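Local structure of gSG7 salivary protein (Anopheles stephensi, 6XMB) at residues G35-K47 against L103-L117. The protein blocks the reciprocal activation of host coagulation factor XII and prekallikrein and the bradykinin release that follows, and weakly inhibits the alternative complement pathway. Residues are numbered along the deposited sequence; the frame is centred on the assembly and turned at random.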
loop_
_atom_site.group_PDB
_atom_site.type_symbol
_atom_site.label_atom_id
_atom_site.label_comp_id
_atom_site.label_asym_id
_atom_site.label_seq_id
_atom_site.Cartn_x
_atom_site.Cartn_y
_atom_site.Cartn_z
ATOM N N GLY A 35 -6.854 9.287 -8.188
ATOM C CA GLY A 35 -7.500 10.365 -7.454
ATOM C C GLY A 35 -6.704 11.665 -7.512
ATOM O O GLY A 35 -7.235 12.722 -7.832
ATOM N N VAL A 36 -5.409 11.579 -7.224
ATOM C CA VAL A 36 -4.581 12.786 -7.253
ATOM C C VAL A 36 -4.581 13.393 -8.646
ATOM O O VAL A 36 -4.790 14.599 -8.812
ATOM C CB VAL A 36 -3.164 12.455 -6.742
ATOM C CG1 VAL A 36 -2.171 13.558 -7.070
ATOM C CG2 VAL A 36 -3.223 12.246 -5.250
ATOM N N GLN A 37 -4.424 12.567 -9.685
ATOM C CA GLN A 37 -4.407 13.092 -11.053
ATOM C C GLN A 37 -5.710 13.801 -11.418
ATOM O O GLN A 37 -5.697 14.876 -12.037
ATOM C CB GLN A 37 -4.124 11.959 -12.041
ATOM C CG GLN A 37 -2.743 11.335 -11.870
ATOM C CD GLN A 37 -2.460 10.186 -12.847
ATOM O OE1 GLN A 37 -3.280 9.859 -13.702
ATOM N NE2 GLN A 37 -1.284 9.584 -12.720
ATOM N N ASN A 38 -6.849 13.212 -11.051
ATOM C CA ASN A 38 -8.123 13.697 -11.563
ATOM C C ASN A 38 -8.651 14.887 -10.774
ATOM O O ASN A 38 -9.107 15.867 -11.370
ATOM C CB ASN A 38 -9.147 12.568 -11.560
ATOM C CG ASN A 38 -8.818 11.485 -12.581
ATOM O OD1 ASN A 38 -8.147 11.742 -13.575
ATOM N ND2 ASN A 38 -9.275 10.274 -12.326
ATOM N N GLN A 39 -8.637 14.810 -9.439
ATOM C CA GLN A 39 -9.203 15.867 -8.602
ATOM C C GLN A 39 -8.229 16.991 -8.303
ATOM O O GLN A 39 -8.656 18.049 -7.834
ATOM C CB GLN A 39 -9.689 15.304 -7.271
ATOM C CG GLN A 39 -10.442 14.016 -7.388
ATOM C CD GLN A 39 -11.786 14.206 -8.023
ATOM O OE1 GLN A 39 -12.517 15.138 -7.685
ATOM N NE2 GLN A 39 -12.119 13.340 -8.972
ATOM N N LEU A 40 -6.937 16.802 -8.540
ATOM C CA LEU A 40 -5.986 17.773 -8.028
ATOM C C LEU A 40 -5.036 18.247 -9.112
ATOM O O LEU A 40 -4.978 19.442 -9.405
ATOM C CB LEU A 40 -5.206 17.178 -6.854
ATOM C CG LEU A 40 -4.220 18.117 -6.166
ATOM C CD1 LEU A 40 -4.963 19.274 -5.552
ATOM C CD2 LEU A 40 -3.425 17.391 -5.090
ATOM N N ARG A 41 -4.280 17.325 -9.706
ATOM C CA ARG A 41 -3.295 17.721 -10.705
ATOM C C ARG A 41 -3.965 18.413 -11.882
ATOM O O ARG A 41 -3.594 19.530 -12.257
ATOM C CB ARG A 41 -2.502 16.500 -11.172
ATOM C CG ARG A 41 -1.433 16.804 -12.219
ATOM C CD ARG A 41 -0.980 15.518 -12.918
ATOM N NE ARG A 41 -1.987 15.052 -13.870
ATOM C CZ ARG A 41 -1.982 13.852 -14.449
ATOM N NH1 ARG A 41 -1.025 12.982 -14.169
ATOM N NH2 ARG A 41 -2.941 13.518 -15.304
ATOM N N ASN A 42 -4.981 17.782 -12.459
ATOM C CA ASN A 42 -5.547 18.314 -13.697
ATOM C C ASN A 42 -6.185 19.676 -13.514
ATOM O O ASN A 42 -5.821 20.603 -14.264
ATOM C CB ASN A 42 -6.532 17.308 -14.295
ATOM C CG ASN A 42 -5.840 16.130 -14.930
ATOM O OD1 ASN A 42 -4.720 16.243 -15.435
ATOM N ND2 ASN A 42 -6.508 14.985 -14.922
ATOM N N PRO A 43 -7.094 19.903 -12.562
ATOM C CA PRO A 43 -7.624 21.264 -12.400
ATOM C C PRO A 43 -6.555 22.295 -12.068
ATOM O O PRO A 43 -6.676 23.447 -12.493
ATOM C CB PRO A 43 -8.651 21.115 -11.274
ATOM C CG PRO A 43 -8.282 19.853 -10.582
ATOM C CD PRO A 43 -7.733 18.958 -11.625
ATOM N N LEU A 44 -5.488 21.922 -11.354
ATOM C CA LEU A 44 -4.429 22.895 -11.089
ATOM C C LEU A 44 -3.575 23.140 -12.321
ATOM O O LEU A 44 -2.983 24.212 -12.459
ATOM C CB LEU A 44 -3.547 22.430 -9.936
ATOM C CG LEU A 44 -4.074 22.680 -8.526
ATOM C CD1 LEU A 44 -3.299 21.823 -7.547
ATOM C CD2 LEU A 44 -3.922 24.152 -8.156
ATOM N N TYR A 45 -3.479 22.159 -13.219
ATOM C CA TYR A 45 -2.828 22.432 -14.493
ATOM C C TYR A 45 -3.600 23.468 -15.290
ATOM O O TYR A 45 -2.998 24.239 -16.043
ATOM C CB TYR A 45 -2.680 21.157 -15.321
ATOM C CG TYR A 45 -1.455 20.328 -14.989
ATOM C CD1 TYR A 45 -0.400 20.867 -14.259
ATOM C CD2 TYR A 45 -1.345 19.006 -15.419
ATOM C CE1 TYR A 45 0.735 20.103 -13.954
ATOM C CE2 TYR A 45 -0.219 18.245 -15.127
ATOM C CZ TYR A 45 0.811 18.797 -14.397
ATOM O OH TYR A 45 1.916 18.041 -14.108
ATOM N N LEU A 46 -4.931 23.493 -15.145
ATOM C CA LEU A 46 -5.741 24.500 -15.823
ATOM C C LEU A 46 -5.399 25.890 -15.321
ATOM O O LEU A 46 -5.149 26.807 -16.113
ATOM C CB LEU A 46 -7.229 24.213 -15.616
ATOM C CG LEU A 46 -7.774 22.893 -16.185
ATOM C CD1 LEU A 46 -9.235 22.693 -15.795
ATOM C CD2 LEU A 46 -7.637 22.850 -17.687
ATOM N N LYS A 47 -5.380 26.058 -14.000
ATOM C CA LYS A 47 -5.062 27.345 -13.406
ATOM C C LYS A 47 -3.694 27.836 -13.850
ATOM O O LYS A 47 -3.507 29.030 -14.100
ATOM C CB LYS A 47 -5.127 27.223 -11.892
ATOM C CG LYS A 47 -4.939 28.537 -11.141
ATOM C CD LYS A 47 -6.196 29.388 -11.222
ATOM C CE LYS A 47 -6.230 30.451 -10.123
ATOM N NZ LYS A 47 -7.533 31.192 -10.161
ATOM N N LEU A 103 -11.575 11.576 -2.239
ATOM C CA LEU A 103 -11.717 12.369 -3.452
ATOM C C LEU A 103 -12.313 13.730 -3.139
ATOM O O LEU A 103 -11.872 14.744 -3.681
ATOM C CB LEU A 103 -12.578 11.613 -4.473
ATOM C CG LEU A 103 -11.932 10.358 -5.057
ATOM C CD1 LEU A 103 -12.854 9.653 -6.052
ATOM C CD2 LEU A 103 -10.602 10.696 -5.697
ATOM N N ASP A 104 -13.321 13.782 -2.272
ATOM C CA ASP A 104 -13.828 15.082 -1.833
ATOM C C ASP A 104 -12.756 15.881 -1.090
ATOM O O ASP A 104 -12.749 17.112 -1.152
ATOM C CB ASP A 104 -15.069 14.901 -0.956
ATOM C CG ASP A 104 -15.740 16.223 -0.612
ATOM O OD1 ASP A 104 -16.350 16.850 -1.509
ATOM O OD2 ASP A 104 -15.670 16.649 0.572
ATOM N N GLY A 105 -11.821 15.204 -0.418
ATOM C CA GLY A 105 -10.721 15.925 0.209
ATOM C C GLY A 105 -9.792 16.564 -0.805
ATOM O O GLY A 105 -9.415 17.734 -0.675
ATOM N N LEU A 106 -9.417 15.811 -1.839
ATOM C CA LEU A 106 -8.545 16.361 -2.869
ATOM C C LEU A 106 -9.236 17.484 -3.617
ATOM O O LEU A 106 -8.588 18.449 -4.034
ATOM C CB LEU A 106 -8.134 15.265 -3.850
ATOM C CG LEU A 106 -7.347 14.064 -3.318
ATOM C CD1 LEU A 106 -7.227 13.012 -4.415
ATOM C CD2 LEU A 106 -5.974 14.494 -2.852
ATOM N N LYS A 107 -10.548 17.348 -3.828
ATOM C CA LYS A 107 -11.323 18.378 -4.509
ATOM C C LYS A 107 -11.273 19.690 -3.741
ATOM O O LYS A 107 -10.925 20.737 -4.298
ATOM C CB LYS A 107 -12.769 17.918 -4.667
ATOM C CG LYS A 107 -13.608 18.812 -5.563
ATOM C CD LYS A 107 -15.076 18.528 -5.365
ATOM C CE LYS A 107 -15.927 19.361 -6.300
ATOM N NZ LYS A 107 -17.348 19.356 -5.852
ATOM N N LYS A 108 -11.617 19.647 -2.453
ATOM C CA LYS A 108 -11.471 20.835 -1.623
ATOM C C LYS A 108 -10.031 21.335 -1.645
ATOM O O LYS A 108 -9.792 22.545 -1.699
ATOM C CB LYS A 108 -11.937 20.541 -0.196
ATOM N N LEU A 109 -9.052 20.425 -1.635
ATOM C CA LEU A 109 -7.663 20.881 -1.613
ATOM C C LEU A 109 -7.298 21.586 -2.911
ATOM O O LEU A 109 -6.546 22.568 -2.904
ATOM C CB LEU A 109 -6.714 19.711 -1.359
ATOM C CG LEU A 109 -5.225 20.030 -1.557
ATOM C CD1 LEU A 109 -4.784 21.146 -0.612
ATOM C CD2 LEU A 109 -4.404 18.791 -1.312
ATOM N N ALA A 110 -7.813 21.095 -4.042
ATOM C CA ALA A 110 -7.524 21.741 -5.316
ATOM C C ALA A 110 -8.068 23.163 -5.361
ATOM O O ALA A 110 -7.536 24.011 -6.086
ATOM C CB ALA A 110 -8.102 20.921 -6.466
ATOM N N ALA A 111 -9.125 23.437 -4.597
ATOM C CA ALA A 111 -9.724 24.766 -4.579
ATOM C C ALA A 111 -8.895 25.733 -3.747
ATOM O O ALA A 111 -8.583 26.842 -4.198
ATOM C CB ALA A 111 -11.151 24.687 -4.042
ATOM N N SER A 112 -8.530 25.330 -2.526
ATOM C CA SER A 112 -7.730 26.193 -1.664
ATOM C C SER A 112 -6.316 26.368 -2.202
ATOM O O SER A 112 -5.697 27.414 -1.980
ATOM C CB SER A 112 -7.688 25.627 -0.246
ATOM O OG SER A 112 -6.901 24.451 -0.177
ATOM N N THR A 113 -5.785 25.353 -2.891
ATOM C CA THR A 113 -4.495 25.505 -3.557
ATOM C C THR A 113 -4.586 26.516 -4.690
ATOM O O THR A 113 -3.665 27.315 -4.894
ATOM C CB THR A 113 -4.008 24.155 -4.092
ATOM O OG1 THR A 113 -4.041 23.191 -3.041
ATOM C CG2 THR A 113 -2.598 24.267 -4.611
ATOM N N GLU A 114 -5.678 26.485 -5.450
ATOM C CA GLU A 114 -5.862 27.488 -6.489
ATOM C C GLU A 114 -5.817 28.893 -5.903
ATOM O O GLU A 114 -5.221 29.800 -6.492
ATOM C CB GLU A 114 -7.183 27.262 -7.215
ATOM C CG GLU A 114 -7.119 26.249 -8.348
ATOM C CD GLU A 114 -8.014 26.650 -9.512
ATOM O OE1 GLU A 114 -8.644 27.727 -9.400
ATOM O OE2 GLU A 114 -8.081 25.911 -10.533
ATOM N N GLN A 115 -6.408 29.081 -4.720
ATOM C CA GLN A 115 -6.517 30.421 -4.155
ATOM C C GLN A 115 -5.171 30.963 -3.680
ATOM O O GLN A 115 -4.914 32.160 -3.831
ATOM C CB GLN A 115 -7.541 30.436 -3.020
ATOM C CG GLN A 115 -9.000 30.261 -3.478
ATOM C CD GLN A 115 -9.550 31.454 -4.281
ATOM O OE1 GLN A 115 -9.320 31.566 -5.489
ATOM N NE2 GLN A 115 -10.287 32.336 -3.609
ATOM N N CYS A 116 -4.295 30.119 -3.132
ATOM C CA CYS A 116 -2.990 30.577 -2.666
ATOM C C CYS A 116 -1.876 30.403 -3.691
ATOM O O CYS A 116 -0.711 30.631 -3.354
ATOM C CB CYS A 116 -2.583 29.871 -1.360
ATOM S SG CYS A 116 -2.459 28.026 -1.288
ATOM N N LEU A 117 -2.197 30.022 -4.931
ATOM C CA LEU A 117 -1.153 29.616 -5.870
ATOM C C LEU A 117 -0.262 30.790 -6.272
ATOM O O LEU A 117 0.969 30.677 -6.271
ATOM C CB LEU A 117 -1.788 28.979 -7.099
ATOM C CG LEU A 117 -0.798 28.241 -7.994
ATOM C CD1 LEU A 117 -0.128 27.112 -7.229
ATOM C CD2 LEU A 117 -1.525 27.717 -9.204
#
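L103 lays its CD2 methyl on the backbone of G35, 3.6 Å from the CA. The same methyl meets CG of Q39, and the two side chains cross at about a right angle. L106 sets its CD1 against the carbonyl group of G35, 3.4 Å from the C atom, and its CB packs on CB of Q39. Q39 bends at chi2 (-70°), and its amide OE1 ends loosely beside CB of K107. L109 gives CG and CD2 to the two methyls of L40. A110 packs by its CB, 3.2 Å from the carbonyl O of Q39, and CD1 of L40 lies 3.7 Å from that CB. Here the segments run almost parallel, with axes 14° apart and 8.0 Å at closest approach. They belong to helices 6-49 and 92-116 of the all-helical aegyptin C-terminal-type domain. Helix 59-80 also packs here, with V69 on L40, L72 on L106, and M65 on both L44 and T113. I18 and F15 of the second subunit pack on V36 and L44. Segment 35-47 is irregular, with a wide pi-type turn at 37-41 and a kink at P43. T113 turns CG2 to both methyls of L44, while its OG1 hydrogen-bonds to the carbonyl O of L109 at 2.6 Å, from the opposite face to T113 N. E114 slides its CG past L44 and bends at chi2 (-144°) to bring its carboxylate beside the chain of K47. The salt bridge from K47 NZ to E114 OE1 is long, at 3.7 Å. L117 sets CD2 against CG of K47, and C116 is disulfide-bonded to C61.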